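Local coordinates for glucose dehydrogenase (Serratia sp. FS14, PDB 7CDY), which belongs to the glucose/sorbosone dehydrogenase family of beta-propeller proteins and carries a bound calcium ion, at residues A49-V54 against V77-A82; V94-L99 against N108-F113; L290-L295 against E308-G313; R315-R320 against L332-R337. One frame throughout, in Å; residues are numbered along the deposited sequence.

Contact 1. Residues A49-V54 against V77-A82; sequences AGVPQV and VYLSFA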
loop_
_atom_site.group_PDB
_atom_site.type_symbol
_atom_site.label_atom_id
_atom_site.label_comp_id
_atom_site.label_asym_id
_atom_site.label_seq_id
_atom_site.Cartn_x
_atom_site.Cartn_y
_atom_site.Cartn_z
ATOM N N ALA A 49 17.861 -4.434 -13.913
ATOM C CA ALA A 49 18.009 -3.311 -14.831
ATOM C C ALA A 49 16.649 -2.820 -15.334
ATOM O O ALA A 49 15.645 -3.531 -15.281
ATOM C CB ALA A 49 18.899 -3.708 -16.015
ATOM N N GLY A 50 16.622 -1.573 -15.805
ATOM C CA GLY A 50 15.436 -1.030 -16.451
ATOM C C GLY A 50 14.404 -0.420 -15.528
ATOM O O GLY A 50 13.311 -0.071 -15.987
ATOM N N VAL A 51 14.708 -0.304 -14.243
ATOM C CA VAL A 51 13.795 0.253 -13.249
ATOM C C VAL A 51 13.796 1.772 -13.396
ATOM O O VAL A 51 14.861 2.363 -13.625
ATOM C CB VAL A 51 14.236 -0.198 -11.845
ATOM C CG1 VAL A 51 13.460 0.493 -10.737
ATOM C CG2 VAL A 51 14.122 -1.715 -11.724
ATOM N N PRO A 52 12.653 2.448 -13.265
ATOM C CA PRO A 52 12.646 3.912 -13.393
ATOM C C PRO A 52 13.488 4.568 -12.307
ATOM O O PRO A 52 13.618 4.052 -11.197
ATOM C CB PRO A 52 11.164 4.270 -13.221
ATOM C CG PRO A 52 10.599 3.131 -12.409
ATOM C CD PRO A 52 11.305 1.926 -12.985
ATOM N N GLN A 53 14.065 5.717 -12.640
ATOM C CA GLN A 53 14.614 6.583 -11.607
ATOM C C GLN A 53 13.470 7.186 -10.799
ATOM O O GLN A 53 12.336 7.307 -11.279
ATOM C CB GLN A 53 15.462 7.684 -12.239
ATOM C CG GLN A 53 16.653 7.138 -13.020
ATOM C CD GLN A 53 17.541 8.247 -13.547
ATOM O OE1 GLN A 53 17.304 8.789 -14.625
ATOM N NE2 GLN A 53 18.565 8.593 -12.787
ATOM N N VAL A 54 13.757 7.532 -9.541
ATOM C CA VAL A 54 12.714 7.894 -8.592
ATOM C C VAL A 54 13.098 9.175 -7.860
ATOM O O VAL A 54 14.241 9.630 -7.899
ATOM C CB VAL A 54 12.415 6.753 -7.594
ATOM C CG1 VAL A 54 12.019 5.465 -8.332
ATOM C CG2 VAL A 54 13.616 6.524 -6.694
ATOM N N VAL A 77 5.089 -6.697 -14.816
ATOM C CA VAL A 77 5.324 -6.240 -13.448
ATOM C C VAL A 77 4.976 -4.759 -13.380
ATOM O O VAL A 77 5.556 -3.946 -14.109
ATOM C CB VAL A 77 6.775 -6.471 -12.996
ATOM C CG1 VAL A 77 6.968 -5.935 -11.575
ATOM C CG2 VAL A 77 7.101 -7.956 -13.050
ATOM N N TYR A 78 4.029 -4.413 -12.503
ATOM C CA TYR A 78 3.688 -3.024 -12.216
ATOM C C TYR A 78 4.549 -2.497 -11.072
ATOM O O TYR A 78 4.893 -3.237 -10.136
ATOM C CB TYR A 78 2.210 -2.910 -11.813
ATOM C CG TYR A 78 1.237 -3.228 -12.931
ATOM C CD1 TYR A 78 0.998 -4.545 -13.306
ATOM C CD2 TYR A 78 0.560 -2.214 -13.605
ATOM C CE1 TYR A 78 0.118 -4.847 -14.348
ATOM C CE2 TYR A 78 -0.328 -2.507 -14.644
ATOM C CZ TYR A 78 -0.543 -3.824 -14.993
ATOM O OH TYR A 78 -1.414 -4.132 -16.025
ATOM N N LEU A 79 4.891 -1.205 -11.147
ATOM C CA LEU A 79 5.609 -0.516 -10.078
ATOM C C LEU A 79 4.925 0.804 -9.790
ATOM O O LEU A 79 4.454 1.478 -10.710
ATOM C CB LEU A 79 7.062 -0.200 -10.480
ATOM C CG LEU A 79 7.994 -1.361 -10.801
ATOM C CD1 LEU A 79 9.316 -0.829 -11.369
ATOM C CD2 LEU A 79 8.248 -2.211 -9.564
ATOM N N SER A 80 4.890 1.189 -8.521
ATOM C CA SER A 80 4.568 2.557 -8.158
ATOM C C SER A 80 5.814 3.218 -7.581
ATOM O O SER A 80 6.705 2.538 -7.049
ATOM C CB SER A 80 3.386 2.630 -7.191
ATOM O OG SER A 80 3.786 2.207 -5.900
ATOM N N PHE A 81 5.900 4.542 -7.723
ATOM C CA PHE A 81 7.090 5.266 -7.286
ATOM C C PHE A 81 6.787 6.748 -7.172
ATOM O O PHE A 81 5.844 7.262 -7.775
ATOM C CB PHE A 81 8.303 5.022 -8.203
ATOM C CG PHE A 81 8.100 5.440 -9.661
ATOM C CD1 PHE A 81 7.339 4.664 -10.533
ATOM C CD2 PHE A 81 8.716 6.589 -10.161
ATOM C CE1 PHE A 81 7.183 5.036 -11.872
ATOM C CE2 PHE A 81 8.568 6.966 -11.502
ATOM C CZ PHE A 81 7.798 6.190 -12.347
ATOM N N ALA A 82 7.599 7.434 -6.374
ATOM C CA ALA A 82 7.565 8.887 -6.367
ATOM C C ALA A 82 8.366 9.384 -7.562
ATOM O O ALA A 82 9.497 8.938 -7.787
ATOM C CB ALA A 82 8.182 9.408 -5.071
#
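F81 holds CG between its backbone N and carbonyl carbon (chi1 60°), and the ring meets P52 of the loop. In V54, CG1 stands anti to the carbonyl carbon, comes in obliquely to the same ring and packs 3.7 Å from F81 CB. P52 lies over one face of F81. Its CG sits 4.0 Å from the centroid of the F81 ring and 13° off the normal, a CH-pi contact shifted toward the rim. P52 CB reaches the far end of the ring, near F81 CZ. P52 CD, next to CG in the proline ring, touches L79 CD1 at 3.8 Å. The CB atoms of L79 and F81 point at the loop; that of S80 between them points away. The backbones draw closest at the end of the contact, where V54 CA lies 3.5 Å from A82 O in a CA-H...O contact. F109, from strand 109-114, also packs on P52, L79 and F81. The contact is apolar packing: the loop between strands 43-44 and 62-67, which links one sheet to the next, lies against strand 76-84 of a sheet of the beta-propeller fold.

Contact 2. Residues V94-L99 against N108-F113; sequences VGYGRL and NFKVIF
Y96 and K110 lie side by side and point the same way from a hydrogen-bonded antiparallel pair. K110 CE comes 3.8 Å from Y96 OH, obliquely to the ring. The hydroxyl has its hydrogen-bond partner elsewhere, in E166 OE1. I112 crosses Y96 at about a right angle, with its CG2 3.9 Å from Y96 CE2. F109 turns the other way and lies across the backbone of the opposite strand. Its CG is anti to the backbone N (chi1 -176°), and the ring meets the backbone from G95 C to G97 N obliquely. F109 CE1 is 3.4 Å from G95 C. G95 has no side chain, so the ring of F109 lies close to its backbone. V94 meets the edge of the F113 ring with CG2, near the ring plane.

Backbone bonds join Y96 and K110 in both directions. At the other end V94 N donates to F113 O. V94 O takes two donors, both in its carbonyl plane: I112 N at 2.8 Å and F113 N at 3.2 Å. A water bridges Y96 O and N108 O at the opposite end. V94 and F113 also pack on I139 of strand 137-140. With I112 and F113 both facing V94, this is a classic beta bulge between neighbouring antiparallel strands of a propeller sheet.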
loop_
_atom_site.group_PDB
_atom_site.type_symbol
_atom_site.label_atom_id
_atom_site.label_comp_id
_atom_site.label_asym_id
_atom_site.label_seq_id
_atom_site.Cartn_x
_atom_site.Cartn_y
_atom_site.Cartn_z
ATOM N N VAL A 94 2.602 5.330 -11.594
ATOM C CA VAL A 94 2.444 3.887 -11.716
ATOM C C VAL A 94 2.743 3.515 -13.161
ATOM O O VAL A 94 2.272 4.190 -14.091
ATOM C CB VAL A 94 1.021 3.445 -11.314
ATOM C CG1 VAL A 94 0.842 1.937 -11.486
ATOM C CG2 VAL A 94 0.717 3.866 -9.869
ATOM N N GLY A 95 3.534 2.464 -13.360
ATOM C CA GLY A 95 3.808 1.978 -14.696
ATOM C C GLY A 95 3.972 0.475 -14.684
ATOM O O GLY A 95 3.843 -0.173 -13.644
ATOM N N TYR A 96 4.288 -0.080 -15.854
ATOM C CA TYR A 96 4.629 -1.488 -15.910
ATOM C C TYR A 96 5.684 -1.726 -16.974
ATOM O O TYR A 96 5.852 -0.931 -17.903
ATOM C CB TYR A 96 3.410 -2.397 -16.113
ATOM C CG TYR A 96 2.736 -2.330 -17.478
ATOM C CD1 TYR A 96 3.302 -2.954 -18.594
ATOM C CD2 TYR A 96 1.499 -1.704 -17.632
ATOM C CE1 TYR A 96 2.674 -2.923 -19.841
ATOM C CE2 TYR A 96 0.862 -1.666 -18.876
ATOM C CZ TYR A 96 1.462 -2.287 -19.966
ATOM O OH TYR A 96 0.849 -2.266 -21.201
ATOM N N GLY A 97 6.406 -2.825 -16.794
ATOM C CA GLY A 97 7.270 -3.389 -17.810
ATOM C C GLY A 97 7.164 -4.895 -17.779
ATOM O O GLY A 97 6.309 -5.450 -17.076
ATOM N N ARG A 98 8.004 -5.582 -18.548
ATOM C CA ARG A 98 8.007 -7.036 -18.570
ATOM C C ARG A 98 9.313 -7.531 -17.968
ATOM O O ARG A 98 10.393 -7.135 -18.423
ATOM C CB ARG A 98 7.857 -7.564 -19.997
ATOM C CG ARG A 98 7.817 -9.073 -20.060
ATOM C CD ARG A 98 7.729 -9.588 -21.493
ATOM N NE ARG A 98 7.596 -11.044 -21.529
ATOM C CZ ARG A 98 8.621 -11.894 -21.534
ATOM N NH1 ARG A 98 9.873 -11.434 -21.462
ATOM N NH2 ARG A 98 8.389 -13.202 -21.578
ATOM N N LEU A 99 9.222 -8.399 -16.971
ATOM C CA LEU A 99 10.435 -8.983 -16.417
ATOM C C LEU A 99 11.003 -9.980 -17.421
ATOM O O LEU A 99 10.311 -10.915 -17.840
ATOM C CB LEU A 99 10.149 -9.660 -15.077
ATOM C CG LEU A 99 11.380 -10.201 -14.333
ATOM C CD1 LEU A 99 12.351 -9.075 -14.032
ATOM C CD2 LEU A 99 10.977 -10.915 -13.055
ATOM N N ASN A 108 11.077 -2.397 -21.253
ATOM C CA ASN A 108 10.087 -1.469 -21.814
ATOM C C ASN A 108 9.191 -0.831 -20.754
ATOM O O ASN A 108 7.992 -0.653 -20.976
ATOM C CB ASN A 108 9.218 -2.128 -22.891
ATOM C CG ASN A 108 10.028 -2.736 -24.019
ATOM O OD1 ASN A 108 9.986 -3.947 -24.245
ATOM N ND2 ASN A 108 10.756 -1.895 -24.743
ATOM N N PHE A 109 9.757 -0.484 -19.597
ATOM C CA PHE A 109 8.929 0.119 -18.559
ATOM C C PHE A 109 8.327 1.430 -19.057
ATOM O O PHE A 109 9.029 2.278 -19.617
ATOM C CB PHE A 109 9.737 0.379 -17.282
ATOM C CG PHE A 109 8.892 0.907 -16.155
ATOM C CD1 PHE A 109 8.159 0.031 -15.375
ATOM C CD2 PHE A 109 8.799 2.269 -15.899
ATOM C CE1 PHE A 109 7.364 0.495 -14.349
ATOM C CE2 PHE A 109 8.000 2.745 -14.863
ATOM C CZ PHE A 109 7.283 1.851 -14.095
ATOM N N LYS A 110 7.030 1.619 -18.809
ATOM C CA LYS A 110 6.352 2.854 -19.182
ATOM C C LYS A 110 5.322 3.226 -18.125
ATOM O O LYS A 110 4.635 2.354 -17.592
ATOM C CB LYS A 110 5.648 2.732 -20.540
ATOM C CG LYS A 110 4.515 1.720 -20.566
ATOM C CD LYS A 110 3.732 1.765 -21.871
ATOM C CE LYS A 110 2.309 1.237 -21.691
ATOM N NZ LYS A 110 1.559 1.301 -22.974
ATOM N N VAL A 111 5.217 4.526 -17.846
ATOM C CA VAL A 111 4.213 5.033 -16.919
ATOM C C VAL A 111 2.840 5.008 -17.577
ATOM O O VAL A 111 2.677 5.385 -18.748
ATOM C CB VAL A 111 4.602 6.456 -16.488
ATOM C CG1 VAL A 111 3.452 7.160 -15.760
ATOM C CG2 VAL A 111 5.850 6.415 -15.616
ATOM N N ILE A 112 1.837 4.573 -16.822
ATOM C CA ILE A 112 0.454 4.533 -17.285
ATOM C C ILE A 112 -0.457 5.462 -16.501
ATOM O O ILE A 112 -1.613 5.663 -16.910
ATOM C CB ILE A 112 -0.119 3.099 -17.279
ATOM C CG1 ILE A 112 -0.248 2.572 -15.842
ATOM C CG2 ILE A 112 0.739 2.175 -18.152
ATOM C CD1 ILE A 112 -1.028 1.266 -15.721
ATOM N N PHE A 113 -0.003 6.000 -15.371
ATOM C CA PHE A 113 -0.822 6.867 -14.536
ATOM C C PHE A 113 0.097 7.749 -13.707
ATOM O O PHE A 113 1.091 7.264 -13.150
ATOM C CB PHE A 113 -1.734 6.056 -13.607
ATOM C CG PHE A 113 -2.378 6.894 -12.534
ATOM C CD1 PHE A 113 -3.509 7.649 -12.816
ATOM C CD2 PHE A 113 -1.819 6.974 -11.261
ATOM C CE1 PHE A 113 -4.086 8.462 -11.850
ATOM C CE2 PHE A 113 -2.393 7.781 -10.290
ATOM C CZ PHE A 113 -3.533 8.513 -10.585
HETATM O O HOH W 1 5.610 -1.698 -20.966
#

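Contact 3. Residues L290-L295 against E308-G313; sequences LAQKAL and EERLLG
Q292 OE1 meets the guanidinium edge of R310. The main bond comes from R310 NH1 to Q292 OE1 at 2.7 Å, nearly in line with the C=O bond. R310 NH2 adds a weak one to the same oxygen. The amide and guanidinium planes are 24° apart. R310 is bent at chi2 (-55°), which turns CD out of the extended line. Through NE and NH2, the latter shared with Q292, R310 grips E308 OE1 side-on in a salt bridge, with R310 NE 2.9 Å from E308 OE1. That oxygen also accepts from W261 NE1. Water 2 joins Q292 NE2 to R310 NH2. E308 and the water lie in the guanidinium plane, and Q292 OE1 is tilted slightly out of it.

Beside this polar cluster the backbones pair. L295 and L311 form a hydrogen-bonded antiparallel pair of the hairpin 294-301/304-311, the outer part of a four-stranded propeller sheet. L295 N gives to L311 O at 2.9 Å, and L311 N returns to L295 O at 2.8 Å. Upstream, K293 and A294 both face A289 in a G1 beta bulge. A294 CB lies 3.4 Å from L311 O. Further out, L312 CD1 packs on L295 CB at 4.0 Å, and L312 also touches L332 of strand 330-334.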
loop_
_atom_site.group_PDB
_atom_site.type_symbol
_atom_site.label_atom_id
_atom_site.label_comp_id
_atom_site.label_asym_id
_atom_site.label_seq_id
_atom_site.Cartn_x
_atom_site.Cartn_y
_atom_site.Cartn_z
ATOM N N LEU A 290 4.635 0.372 11.978
ATOM C CA LEU A 290 5.952 1.000 11.918
ATOM C C LEU A 290 6.350 1.593 13.266
ATOM O O LEU A 290 7.356 1.190 13.862
ATOM C CB LEU A 290 5.977 2.079 10.828
ATOM C CG LEU A 290 5.817 1.588 9.391
ATOM C CD1 LEU A 290 5.466 2.763 8.468
ATOM C CD2 LEU A 290 7.075 0.905 8.900
ATOM N N ALA A 291 5.561 2.539 13.776
ATOM C CA ALA A 291 5.943 3.241 14.996
ATOM C C ALA A 291 5.937 2.309 16.199
ATOM O O ALA A 291 6.823 2.402 17.061
ATOM C CB ALA A 291 5.013 4.431 15.226
ATOM N N GLN A 292 4.967 1.400 16.279
ATOM C CA GLN A 292 4.891 0.477 17.407
ATOM C C GLN A 292 5.678 -0.811 17.188
ATOM O O GLN A 292 5.714 -1.656 18.089
ATOM C CB GLN A 292 3.433 0.199 17.804
ATOM C CG GLN A 292 2.819 1.356 18.582
ATOM C CD GLN A 292 1.342 1.182 18.857
ATOM O OE1 GLN A 292 0.792 0.093 18.693
ATOM N NE2 GLN A 292 0.682 2.265 19.264
ATOM N N LYS A 293 6.317 -0.976 16.032
ATOM C CA LYS A 293 7.288 -2.050 15.791
ATOM C C LYS A 293 6.688 -3.425 16.089
ATOM O O LYS A 293 7.176 -4.188 16.928
ATOM C CB LYS A 293 8.589 -1.818 16.572
ATOM C CG LYS A 293 9.269 -0.512 16.238
ATOM C CD LYS A 293 10.518 -0.286 17.082
ATOM C CE LYS A 293 11.165 1.047 16.744
ATOM N NZ LYS A 293 12.424 1.252 17.512
ATOM N N ALA A 294 5.600 -3.737 15.393
ATOM C CA ALA A 294 4.846 -4.944 15.698
ATOM C C ALA A 294 4.006 -5.354 14.497
ATOM O O ALA A 294 3.935 -4.652 13.483
ATOM C CB ALA A 294 3.966 -4.753 16.940
ATOM N N LEU A 295 3.372 -6.511 14.632
ATOM C CA LEU A 295 2.424 -7.023 13.658
ATOM C C LEU A 295 1.061 -7.121 14.325
ATOM O O LEU A 295 0.941 -7.696 15.411
ATOM C CB LEU A 295 2.879 -8.398 13.179
ATOM C CG LEU A 295 1.991 -9.105 12.154
ATOM C CD1 LEU A 295 1.968 -8.339 10.828
ATOM C CD2 LEU A 295 2.495 -10.528 11.942
ATOM N N GLU A 308 -8.417 -7.739 18.331
ATOM C CA GLU A 308 -7.124 -7.216 17.902
ATOM C C GLU A 308 -6.030 -7.854 18.750
ATOM O O GLU A 308 -6.037 -7.720 19.982
ATOM C CB GLU A 308 -7.064 -5.687 18.021
ATOM C CG GLU A 308 -5.671 -5.138 17.746
ATOM C CD GLU A 308 -5.587 -3.623 17.820
ATOM O OE1 GLU A 308 -4.463 -3.097 17.665
ATOM O OE2 GLU A 308 -6.618 -2.962 18.054
ATOM N N GLU A 309 -5.082 -8.518 18.096
ATOM C CA GLU A 309 -3.932 -9.143 18.731
ATOM C C GLU A 309 -2.665 -8.452 18.252
ATOM O O GLU A 309 -2.625 -7.900 17.145
ATOM C CB GLU A 309 -3.839 -10.657 18.389
ATOM C CG GLU A 309 -2.595 -11.384 18.952
ATOM C CD GLU A 309 -2.456 -12.849 18.527
ATOM O OE1 GLU A 309 -3.176 -13.299 17.614
ATOM O OE2 GLU A 309 -1.610 -13.560 19.116
ATOM N N ARG A 310 -1.627 -8.484 19.084
ATOM C CA ARG A 310 -0.320 -7.921 18.766
ATOM C C ARG A 310 0.721 -9.030 18.797
ATOM O O ARG A 310 0.777 -9.809 19.758
ATOM C CB ARG A 310 0.065 -6.829 19.777
ATOM C CG ARG A 310 -0.865 -5.621 19.818
ATOM C CD ARG A 310 -1.030 -4.995 18.435
ATOM N NE ARG A 310 -1.774 -3.740 18.456
ATOM C CZ ARG A 310 -1.224 -2.559 18.706
ATOM N NH1 ARG A 310 0.074 -2.478 18.975
ATOM N NH2 ARG A 310 -1.974 -1.462 18.682
ATOM N N LEU A 311 1.565 -9.079 17.766
ATOM C CA LEU A 311 2.634 -10.055 17.627
ATOM C C LEU A 311 3.941 -9.318 17.365
ATOM O O LEU A 311 3.945 -8.194 16.862
ATOM C CB LEU A 311 2.370 -11.035 16.457
ATOM C CG LEU A 311 1.078 -11.857 16.475
ATOM C CD1 LEU A 311 -0.112 -11.044 15.972
ATOM C CD2 LEU A 311 1.248 -13.096 15.610
ATOM N N LEU A 312 5.053 -9.967 17.684
ATOM C CA LEU A 312 6.429 -9.484 17.373
ATOM C C LEU A 312 6.795 -8.199 18.117
ATOM O O LEU A 312 7.760 -7.614 17.790
ATOM C CB LEU A 312 6.605 -9.264 15.864
ATOM C CG LEU A 312 6.144 -10.372 14.924
ATOM C CD1 LEU A 312 6.521 -10.053 13.487
ATOM C CD2 LEU A 312 6.702 -11.718 15.319
ATOM N N GLY A 313 6.102 -7.899 19.208
ATOM C CA GLY A 313 6.368 -6.670 19.988
ATOM C C GLY A 313 7.710 -6.637 20.718
ATOM O O GLY A 313 8.052 -5.596 21.160
HETATM O O HOH W 2 -2.156 1.705 19.295
HETATM O O HOH W 3 6.541 -2.882 20.722
HETATM O O HOH W 4 9.065 -4.269 18.874
#

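Contact 4. Residues R315-R320 against L332-R337; sequences RGERIR and LLTDER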
loop_
_atom_site.group_PDB
_atom_site.type_symbol
_atom_site.label_atom_id
_atom_site.label_comp_id
_atom_site.label_asym_id
_atom_site.label_seq_id
_atom_site.Cartn_x
_atom_site.Cartn_y
_atom_site.Cartn_z
ATOM N N ARG A 315 10.538 -7.662 19.214
ATOM C CA ARG A 315 11.619 -7.762 18.240
ATOM C C ARG A 315 12.221 -6.419 17.847
ATOM O O ARG A 315 13.361 -6.385 17.361
ATOM C CB ARG A 315 11.158 -8.545 17.010
ATOM C CG ARG A 315 10.899 -10.014 17.330
ATOM C CD ARG A 315 10.411 -10.777 16.117
ATOM N NE ARG A 315 11.263 -10.524 14.964
ATOM C CZ ARG A 315 12.340 -11.238 14.653
ATOM N NH1 ARG A 315 12.694 -12.281 15.399
ATOM N NH2 ARG A 315 13.058 -10.912 13.591
ATOM N N GLY A 316 11.504 -5.319 18.046
ATOM C CA GLY A 316 12.087 -4.017 17.791
ATOM C C GLY A 316 12.217 -3.643 16.332
ATOM O O GLY A 316 13.013 -2.758 16.011
ATOM N N GLU A 317 11.439 -4.266 15.446
ATOM C CA GLU A 317 11.508 -4.005 14.013
ATOM C C GLU A 317 10.249 -3.292 13.531
ATOM O O GLU A 317 9.128 -3.683 13.875
ATOM C CB GLU A 317 11.728 -5.315 13.256
ATOM C CG GLU A 317 13.084 -5.938 13.584
ATOM C CD GLU A 317 13.285 -7.347 13.047
ATOM O OE1 GLU A 317 14.435 -7.666 12.671
ATOM O OE2 GLU A 317 12.332 -8.143 13.019
ATOM N N ARG A 318 10.449 -2.244 12.732
ATOM C CA ARG A 318 9.360 -1.524 12.084
ATOM C C ARG A 318 8.820 -2.368 10.938
ATOM O O ARG A 318 9.554 -2.669 9.992
ATOM C CB ARG A 318 9.910 -0.214 11.534
ATOM C CG ARG A 318 10.420 0.727 12.623
ATOM C CD ARG A 318 11.305 1.825 12.047
ATOM N NE ARG A 318 10.735 2.460 10.857
ATOM C CZ ARG A 318 9.827 3.431 10.889
ATOM N NH1 ARG A 318 9.367 3.882 12.050
ATOM N NH2 ARG A 318 9.369 3.949 9.756
ATOM N N ILE A 319 7.553 -2.763 11.002
ATOM C CA ILE A 319 6.990 -3.670 10.001
ATOM C C ILE A 319 6.359 -2.849 8.880
ATOM O O ILE A 319 5.356 -2.162 9.089
ATOM C CB ILE A 319 6.005 -4.675 10.610
ATOM C CG1 ILE A 319 6.670 -5.483 11.739
ATOM C CG2 ILE A 319 5.465 -5.609 9.526
ATOM C CD1 ILE A 319 8.009 -6.110 11.367
ATOM N N ARG A 320 6.963 -2.918 7.694
ATOM C CA ARG A 320 6.598 -2.098 6.548
ATOM C C ARG A 320 5.670 -2.808 5.571
ATOM O O ARG A 320 4.827 -2.158 4.928
ATOM C CB ARG A 320 7.885 -1.692 5.816
ATOM C CG ARG A 320 7.740 -1.164 4.384
ATOM C CD ARG A 320 7.095 0.217 4.295
ATOM N NE ARG A 320 7.937 1.282 4.832
ATOM C CZ ARG A 320 7.500 2.510 5.100
ATOM N NH1 ARG A 320 6.231 2.833 4.885
ATOM N NH2 ARG A 320 8.328 3.414 5.600
ATOM N N LEU A 332 7.191 -10.666 5.720
ATOM C CA LEU A 332 7.275 -9.280 6.155
ATOM C C LEU A 332 8.574 -8.653 5.681
ATOM O O LEU A 332 9.582 -9.346 5.487
ATOM C CB LEU A 332 7.266 -9.173 7.691
ATOM C CG LEU A 332 6.207 -9.923 8.496
ATOM C CD1 LEU A 332 6.286 -9.534 9.971
ATOM C CD2 LEU A 332 4.813 -9.709 7.961
ATOM N N LEU A 333 8.550 -7.324 5.522
ATOM C CA LEU A 333 9.759 -6.525 5.364
ATOM C C LEU A 333 9.863 -5.546 6.517
ATOM O O LEU A 333 8.848 -5.013 6.978
ATOM C CB LEU A 333 9.738 -5.706 4.071
ATOM C CG LEU A 333 9.658 -6.509 2.771
ATOM C CD1 LEU A 333 9.408 -5.597 1.560
ATOM C CD2 LEU A 333 10.908 -7.348 2.567
ATOM N N THR A 334 11.084 -5.303 6.984
ATOM C CA THR A 334 11.318 -4.350 8.063
ATOM C C THR A 334 11.937 -3.072 7.517
ATOM O O THR A 334 12.800 -3.116 6.635
ATOM C CB THR A 334 12.167 -4.931 9.205
ATOM O OG1 THR A 334 13.534 -5.064 8.786
ATOM C CG2 THR A 334 11.633 -6.276 9.631
ATOM N N ASP A 335 11.478 -1.931 8.036
ATOM C CA ASP A 335 11.866 -0.620 7.501
ATOM C C ASP A 335 13.051 -0.068 8.284
ATOM O O ASP A 335 12.910 0.728 9.214
ATOM C CB ASP A 335 10.701 0.360 7.538
ATOM C CG ASP A 335 11.101 1.750 7.053
ATOM O OD1 ASP A 335 12.012 1.832 6.198
ATOM O OD2 ASP A 335 10.532 2.753 7.537
ATOM N N GLU A 336 14.242 -0.480 7.868
ATOM C CA GLU A 336 15.480 0.003 8.462
ATOM C C GLU A 336 16.573 -0.063 7.410
ATOM O O GLU A 336 16.389 -0.632 6.331
ATOM C CB GLU A 336 15.873 -0.817 9.693
ATOM C CG GLU A 336 15.953 -2.287 9.404
ATOM C CD GLU A 336 16.083 -3.144 10.645
ATOM O OE1 GLU A 336 17.034 -2.923 11.429
ATOM O OE2 GLU A 336 15.237 -4.048 10.830
ATOM N N ARG A 337 17.721 0.537 7.736
ATOM C CA ARG A 337 18.866 0.510 6.829
ATOM C C ARG A 337 19.332 -0.919 6.564
ATOM O O ARG A 337 19.613 -1.293 5.417
ATOM C CB ARG A 337 20.002 1.341 7.423
ATOM C CG ARG A 337 21.001 1.847 6.414
ATOM C CD ARG A 337 22.127 2.573 7.103
ATOM N NE ARG A 337 22.210 3.963 6.708
ATOM C CZ ARG A 337 23.004 4.864 7.279
ATOM N NH1 ARG A 337 23.024 6.124 6.853
ATOM N NH2 ARG A 337 23.798 4.495 8.282
HETATM O O HOH W 5 10.616 1.274 3.817
#
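I319 and T334 form an antiparallel non-hydrogen-bonded pair, flanked by two backbone bonds. D335 N donates to R318 O at 2.8 Å, and R320 N to L333 O at 2.9 Å. T334 CA approaches R318 O in a CA-H...O contact. Past this pair, D335 is clasped by two arginines. Its side chain, with CG anti to the backbone N (chi1 177°), lies alongside theirs, pointing the same way. R318 NH2 meets D335 OD2 on its anti side at 2.8 Å, with the oxygen in the guanidinium plane. R320 NH2 comes to the same D335 OD2 at 3.0 Å, from above the carboxylate plane. Both are salt bridges, and two positive groups on one oxygen would be expected to stabilise the charged carboxylate. D335 OD1 is hydrogen-bonded to H13 ND1. Around the pair, I319 CG2 packs on L332 CD1 at 4.0 Å and E317 CB on T334 CG2 at 3.8 Å. T334 OG1 donates to E336 OE2, which takes it on its anti lone pair. Strand 319-324 is outermost at one end of its sheet. Strand 339-345 flanks 330-334, strand 3-19 packs on R320 and L333, and L290, in the loop after strand 284-289, touches R318, R320 and D335.

How the contacts relate
Contacts 1 and 2 share one antiparallel sheet, where strands 76-84 and 90-99 are neighbours. Their centres are about 7 Å apart. Contacts 3 and 4 touch each other where two successive sheets meet, with K293 packed on E317 and L290 on R318 and I319. Contact 3 lies across the chain's centre from contacts 1 and 2. Contact 4 is the buried one; the other three are partly buried. Chemistry varies with place. Contact 1 is a loop against a strand and wholly apolar in its side chains. Contact 2 relies on strand pairing with aromatic packing. Contact 3 combines a short pairing with an exposed arginine held by a glutamine and a glutamate, and contact 4 places its arginines around a buried carboxylate.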